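Local coordinates for protein tRNA delta(2)-isopentenylpyrophosphate transferase (Bacillus halodurans C-125, PDB 2QGN) that probably transfers a dimethylallyl group from dimethylallyl diphosphate to the adenine at position 37 of tRNAs that read codons beginning with uridine, at residues Asp35-Tyr40 and Asp234-Gln239; Ala107-Phe112 and Tyr190-Ile195. All coordinates share one frame; numbering follows the deposited sequence.

Contact 1. Residues Asp35-Tyr40 and Asp234-Gln239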
loop_
_atom_site.group_PDB
_atom_site.type_symbol
_atom_site.label_atom_id
_atom_site.label_comp_id
_atom_site.label_asym_id
_atom_site.label_seq_id
_atom_site.Cartn_x
_atom_site.Cartn_y
_atom_site.Cartn_z
ATOM N N ASP A 35 1.760 0.558 -3.361
ATOM C CA ASP A 35 2.867 0.769 -2.440
ATOM C C ASP A 35 4.160 0.504 -3.214
ATOM O O ASP A 35 4.550 -0.647 -3.429
ATOM C CB ASP A 35 2.702 -0.183 -1.251
ATOM C CG ASP A 35 3.880 -0.156 -0.296
ATOM O OD1 ASP A 35 4.179 0.893 0.309
ATOM O OD2 ASP A 35 4.503 -1.214 -0.142
ATOM N N SER A 36 4.806 1.585 -3.652
ATOM C CA SER A 36 6.038 1.502 -4.438
ATOM C C SER A 36 7.087 0.609 -3.802
ATOM O O SER A 36 7.819 -0.084 -4.505
ATOM C CB SER A 36 6.611 2.896 -4.663
ATOM O OG SER A 36 6.813 3.566 -3.434
HETATM N N MSE A 37 7.158 0.621 -2.473
HETATM C CA MSE A 37 8.111 -0.217 -1.752
HETATM C C MSE A 37 7.965 -1.707 -2.067
HETATM O O MSE A 37 8.929 -2.467 -1.948
HETATM C CB MSE A 37 7.960 -0.003 -0.248
HETATM C CG MSE A 37 8.582 1.274 0.220
HETATM SE SE MSE A 37 10.444 1.264 -0.292
HETATM C CE MSE A 37 10.377 2.551 -1.738
ATOM N N GLN A 38 6.761 -2.116 -2.464
ATOM C CA GLN A 38 6.471 -3.517 -2.799
ATOM C C GLN A 38 7.229 -3.979 -4.042
ATOM O O GLN A 38 7.410 -5.172 -4.251
ATOM C CB GLN A 38 4.967 -3.728 -3.060
ATOM C CG GLN A 38 4.022 -3.656 -1.851
ATOM C CD GLN A 38 4.269 -4.740 -0.808
ATOM O OE1 GLN A 38 4.631 -5.875 -1.135
ATOM N NE2 GLN A 38 4.049 -4.398 0.456
ATOM N N VAL A 39 7.667 -3.033 -4.865
ATOM C CA VAL A 39 8.375 -3.365 -6.092
ATOM C C VAL A 39 9.769 -3.941 -5.912
ATOM O O VAL A 39 10.194 -4.788 -6.688
ATOM C CB VAL A 39 8.543 -2.143 -6.981
ATOM C CG1 VAL A 39 7.200 -1.468 -7.198
ATOM C CG2 VAL A 39 9.547 -1.182 -6.340
ATOM N N TYR A 40 10.497 -3.481 -4.908
ATOM C CA TYR A 40 11.867 -3.950 -4.725
ATOM C C TYR A 40 12.037 -5.376 -4.234
ATOM O O TYR A 40 11.959 -5.631 -3.042
ATOM C CB TYR A 40 12.580 -2.997 -3.788
ATOM C CG TYR A 40 12.617 -1.599 -4.321
ATOM C CD1 TYR A 40 13.358 -1.291 -5.459
ATOM C CD2 TYR A 40 11.957 -0.569 -3.664
ATOM C CE1 TYR A 40 13.451 0.016 -5.916
ATOM C CE2 TYR A 40 12.047 0.735 -4.115
ATOM C CZ TYR A 40 12.792 1.020 -5.231
ATOM O OH TYR A 40 12.915 2.319 -5.643
ATOM N N ASP A 234 21.940 5.597 -1.264
ATOM C CA ASP A 234 21.680 6.792 -2.052
ATOM C C ASP A 234 20.627 6.514 -3.127
ATOM O O ASP A 234 20.763 6.947 -4.273
ATOM C CB ASP A 234 22.983 7.269 -2.702
ATOM C CG ASP A 234 23.991 7.804 -1.688
ATOM O OD1 ASP A 234 25.174 7.949 -2.056
ATOM O OD2 ASP A 234 23.610 8.096 -0.532
ATOM N N CYS A 235 19.581 5.786 -2.747
ATOM C CA CYS A 235 18.497 5.438 -3.661
ATOM C C CYS A 235 17.220 5.230 -2.856
ATOM O O CYS A 235 17.246 4.580 -1.815
ATOM C CB CYS A 235 18.850 4.160 -4.418
ATOM S SG CYS A 235 19.475 2.835 -3.348
ATOM N N GLN A 236 16.103 5.762 -3.338
ATOM C CA GLN A 236 14.853 5.640 -2.605
ATOM C C GLN A 236 14.671 4.361 -1.811
ATOM O O GLN A 236 14.343 4.420 -0.633
ATOM C CB GLN A 236 13.654 5.835 -3.525
ATOM C CG GLN A 236 13.573 4.945 -4.717
ATOM C CD GLN A 236 12.218 5.065 -5.405
ATOM O OE1 GLN A 236 11.235 4.468 -4.967
ATOM N NE2 GLN A 236 12.156 5.859 -6.471
ATOM N N SER A 237 14.902 3.212 -2.435
ATOM C CA SER A 237 14.731 1.942 -1.747
ATOM C C SER A 237 15.305 1.953 -0.332
ATOM O O SER A 237 14.672 1.476 0.610
ATOM C CB SER A 237 15.402 0.822 -2.520
ATOM O OG SER A 237 16.774 0.763 -2.180
ATOM N N VAL A 238 16.513 2.485 -0.184
ATOM C CA VAL A 238 17.169 2.534 1.114
ATOM C C VAL A 238 16.715 3.713 1.966
ATOM O O VAL A 238 16.671 3.619 3.190
ATOM C CB VAL A 238 18.710 2.597 0.943
ATOM C CG1 VAL A 238 19.361 2.959 2.260
ATOM C CG2 VAL A 238 19.243 1.255 0.453
ATOM N N GLN A 239 16.388 4.828 1.320
ATOM C CA GLN A 239 15.942 6.029 2.032
ATOM C C GLN A 239 14.507 5.873 2.524
ATOM O O GLN A 239 13.984 6.736 3.227
ATOM C CB GLN A 239 16.029 7.253 1.112
ATOM C CG GLN A 239 17.377 7.437 0.414
ATOM C CD GLN A 239 17.549 8.834 -0.164
ATOM O OE1 GLN A 239 16.711 9.307 -0.934
ATOM N NE2 GLN A 239 18.642 9.503 0.208
#
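The ring of Tyr-40 lies flat under the CB of Ser-237, a CH-pi contact in which that carbon sits 3.7 Å from the ring centroid and only 10° off the ring normal. In this P-loop-fold dimethylallyltransferase the contact brings the loop that follows strand 29-33 against the short helix 236-239; residues 35-38 and 239-244 belong to regions that, by similarity with relatives, interact with substrate tRNA. Val-39 CG2 appears to lie over the opposite face of the same ring, though its position in the model is strained and less sure. With CG anti to the carbonyl carbon (chi1 -60°), Tyr-40 leaves its backbone in the direction of the helix. Gln-236 lies near the hydroxyl end of the ring, but the placement of its amide is doubtful. The hydroxyl has a hydrogen-bond partner in the backbone O of Glu-70, and Ser-237 OG is bonded to the O of Pro-68, which ties both residues to the same neighbouring loop. Selenomethionine Met-37 comes in at the edge of the tyrosine ring, its chain bent at both chi2 and chi3 so that the methyl end swings toward the helix. In the residue preceding that helix, Cys-235 O accepts from two backbone amides, Val-238 N at 2.8 Å and Gln-239 N at 3.3 Å.

Contact 2. Residues Ala107-Phe112 and Tyr190-Ile195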
loop_
_atom_site.group_PDB
_atom_site.type_symbol
_atom_site.label_atom_id
_atom_site.label_comp_id
_atom_site.label_asym_id
_atom_site.label_seq_id
_atom_site.Cartn_x
_atom_site.Cartn_y
_atom_site.Cartn_z
ATOM N N ALA A 107 -2.365 10.252 -9.468
ATOM C CA ALA A 107 -1.820 10.253 -10.820
ATOM C C ALA A 107 -2.476 9.208 -11.715
ATOM O O ALA A 107 -2.588 9.407 -12.924
ATOM C CB ALA A 107 -0.312 10.032 -10.788
ATOM N N VAL A 108 -2.901 8.089 -11.145
ATOM C CA VAL A 108 -3.535 7.062 -11.958
ATOM C C VAL A 108 -5.018 7.327 -12.136
ATOM O O VAL A 108 -5.513 7.322 -13.264
ATOM C CB VAL A 108 -3.346 5.645 -11.357
ATOM C CG1 VAL A 108 -4.341 4.675 -11.969
ATOM C CG2 VAL A 108 -1.927 5.153 -11.634
ATOM N N ILE A 109 -5.722 7.566 -11.034
ATOM C CA ILE A 109 -7.155 7.809 -11.096
ATOM C C ILE A 109 -7.500 9.128 -11.764
ATOM O O ILE A 109 -8.655 9.381 -12.068
ATOM C CB ILE A 109 -7.791 7.810 -9.697
ATOM C CG1 ILE A 109 -7.403 9.088 -8.956
ATOM C CG2 ILE A 109 -7.333 6.575 -8.919
ATOM C CD1 ILE A 109 -8.029 9.217 -7.582
ATOM N N HIS A 110 -6.514 9.985 -11.990
ATOM C CA HIS A 110 -6.806 11.259 -12.640
ATOM C C HIS A 110 -5.961 11.487 -13.872
ATOM O O HIS A 110 -5.947 12.590 -14.432
ATOM C CB HIS A 110 -6.602 12.410 -11.667
ATOM C CG HIS A 110 -7.686 12.523 -10.647
ATOM N ND1 HIS A 110 -7.440 12.868 -9.336
ATOM C CD2 HIS A 110 -9.025 12.364 -10.750
ATOM C CE1 HIS A 110 -8.584 12.916 -8.674
ATOM N NE2 HIS A 110 -9.561 12.616 -9.509
ATOM N N GLN A 111 -5.255 10.434 -14.283
ATOM C CA GLN A 111 -4.391 10.473 -15.458
ATOM C C GLN A 111 -3.540 11.737 -15.525
ATOM O O GLN A 111 -3.612 12.474 -16.502
ATOM C CB GLN A 111 -5.233 10.363 -16.733
ATOM C CG GLN A 111 -5.639 8.946 -17.129
ATOM C CD GLN A 111 -4.446 8.049 -17.423
ATOM O OE1 GLN A 111 -3.792 7.546 -16.504
ATOM N NE2 GLN A 111 -4.148 7.852 -18.709
ATOM N N PHE A 112 -2.744 11.991 -14.491
ATOM C CA PHE A 112 -1.885 13.165 -14.460
ATOM C C PHE A 112 -1.008 13.216 -15.707
ATOM O O PHE A 112 -0.690 12.183 -16.299
ATOM C CB PHE A 112 -0.989 13.136 -13.213
ATOM C CG PHE A 112 -1.655 13.633 -11.960
ATOM C CD1 PHE A 112 -2.987 14.043 -11.964
ATOM C CD2 PHE A 112 -0.929 13.716 -10.769
ATOM C CE1 PHE A 112 -3.584 14.535 -10.797
ATOM C CE2 PHE A 112 -1.511 14.205 -9.601
ATOM C CZ PHE A 112 -2.843 14.616 -9.611
ATOM N N TYR A 190 -12.166 7.201 -14.971
ATOM C CA TYR A 190 -12.601 5.852 -14.616
ATOM C C TYR A 190 -13.889 5.928 -13.802
ATOM O O TYR A 190 -14.318 7.005 -13.392
ATOM C CB TYR A 190 -11.550 5.137 -13.753
ATOM C CG TYR A 190 -10.195 4.921 -14.398
ATOM C CD1 TYR A 190 -9.184 5.875 -14.288
ATOM C CD2 TYR A 190 -9.923 3.762 -15.124
ATOM C CE1 TYR A 190 -7.937 5.678 -14.888
ATOM C CE2 TYR A 190 -8.679 3.558 -15.730
ATOM C CZ TYR A 190 -7.698 4.522 -15.605
ATOM O OH TYR A 190 -6.487 4.345 -16.213
ATOM N N ASN A 191 -14.507 4.767 -13.597
ATOM C CA ASN A 191 -15.712 4.626 -12.784
ATOM C C ASN A 191 -15.071 4.033 -11.540
ATOM O O ASN A 191 -15.020 2.814 -11.357
ATOM C CB ASN A 191 -16.689 3.635 -13.430
ATOM C CG ASN A 191 -17.971 3.452 -12.624
ATOM O OD1 ASN A 191 -18.391 4.344 -11.894
ATOM N ND2 ASN A 191 -18.609 2.295 -12.778
ATOM N N LEU A 192 -14.533 4.927 -10.721
ATOM C CA LEU A 192 -13.818 4.561 -9.511
ATOM C C LEU A 192 -14.678 4.461 -8.274
ATOM O O LEU A 192 -15.643 5.198 -8.110
ATOM C CB LEU A 192 -12.716 5.586 -9.240
ATOM C CG LEU A 192 -11.324 5.069 -8.878
ATOM C CD1 LEU A 192 -10.527 6.230 -8.287
ATOM C CD2 LEU A 192 -11.402 3.923 -7.873
ATOM N N VAL A 193 -14.305 3.549 -7.392
ATOM C CA VAL A 193 -15.012 3.394 -6.138
ATOM C C VAL A 193 -13.997 3.471 -5.002
ATOM O O VAL A 193 -13.639 2.453 -4.418
ATOM C CB VAL A 193 -15.726 2.045 -6.052
ATOM C CG1 VAL A 193 -16.476 1.965 -4.739
ATOM C CG2 VAL A 193 -16.681 1.869 -7.231
HETATM N N MSE A 194 -13.535 4.681 -4.696
HETATM C CA MSE A 194 -12.548 4.898 -3.640
HETATM C C MSE A 194 -13.048 4.616 -2.229
HETATM O O MSE A 194 -13.958 5.285 -1.729
HETATM C CB MSE A 194 -12.044 6.338 -3.670
HETATM C CG MSE A 194 -11.069 6.678 -4.777
HETATM SE SE MSE A 194 -9.475 7.519 -4.029
HETATM C CE MSE A 194 -8.135 6.564 -5.030
ATOM N N ILE A 195 -12.442 3.637 -1.577
ATOM C CA ILE A 195 -12.826 3.321 -0.216
ATOM C C ILE A 195 -11.630 3.535 0.704
ATOM O O ILE A 195 -10.484 3.230 0.356
ATOM C CB ILE A 195 -13.327 1.878 -0.111
ATOM C CG1 ILE A 195 -12.238 0.913 -0.545
ATOM C CG2 ILE A 195 -14.537 1.692 -1.027
ATOM C CD1 ILE A 195 -12.748 -0.459 -0.794
#
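Ile-109 meets the strand with both of its branches. Its CG2 lies 3.3 Å from Leu-192 CD1, the two side chains crossing at about a right angle, while its CD1 meets the methyl CE of selenomethionine Met-194 tip to tip at 3.7 Å. The chi1 of 73° sets CG1 between the backbone N and the carbonyl carbon, and the extended chi2 of 178° then carries CD1 out to Met-194. An alanine here would strip away both branches and is likely to leave Leu-192 CD1 and the Met-194 methyl without this apolar partner, opening a gap between helix and strand. Beside this apolar patch Tyr-190 comes up to the backbone: its CE1 is 3.3 Å from Val-108 O, and Ile-109 O lies near the plane of the ring at its edge.

The helix side of the contact is shaped by the end of helix 102-109. Gln-111, with positive phi, is the C-prime residue of a Schellman motif, in which Phe-112 N bonds to Ala-107 O at 3.0 Å and Gln-111 N bonds weakly to Val-108 O. Ser-188 OG is hydrogen-bonded to both Ile-109 O and Tyr-190 N, bridging the two backbones, and Gln-111 OE1 is held by Thr-82. Farther out, helix 74-91 packs on Val-108 and Tyr-190, while strand 191-198 lies between strands 4-9 and 285-288 in the parallel sheet, with helix 294-312 against Val-193 and Ile-195.

From the N terminus, the chain runs through strands 4-9 and 29-33 before reaching residues 35-40, the first half of contact 1. It then passes helix 74-91 and strand 94-98 to the end of helix 102-109, where contact 2 begins. Residues 190-195 close that inner loop, and 234-239 close the outer one, so contact 2 is nested within contact 1. The inner closure joins a helix end to the central parallel sheet; the outer one links the loop after strand 29-33 to helix 236-239, which follows helices 201-218 and 220-230. Their centres stand 23 Å apart and their nearest atoms are about 10 Å apart, so the two do not touch.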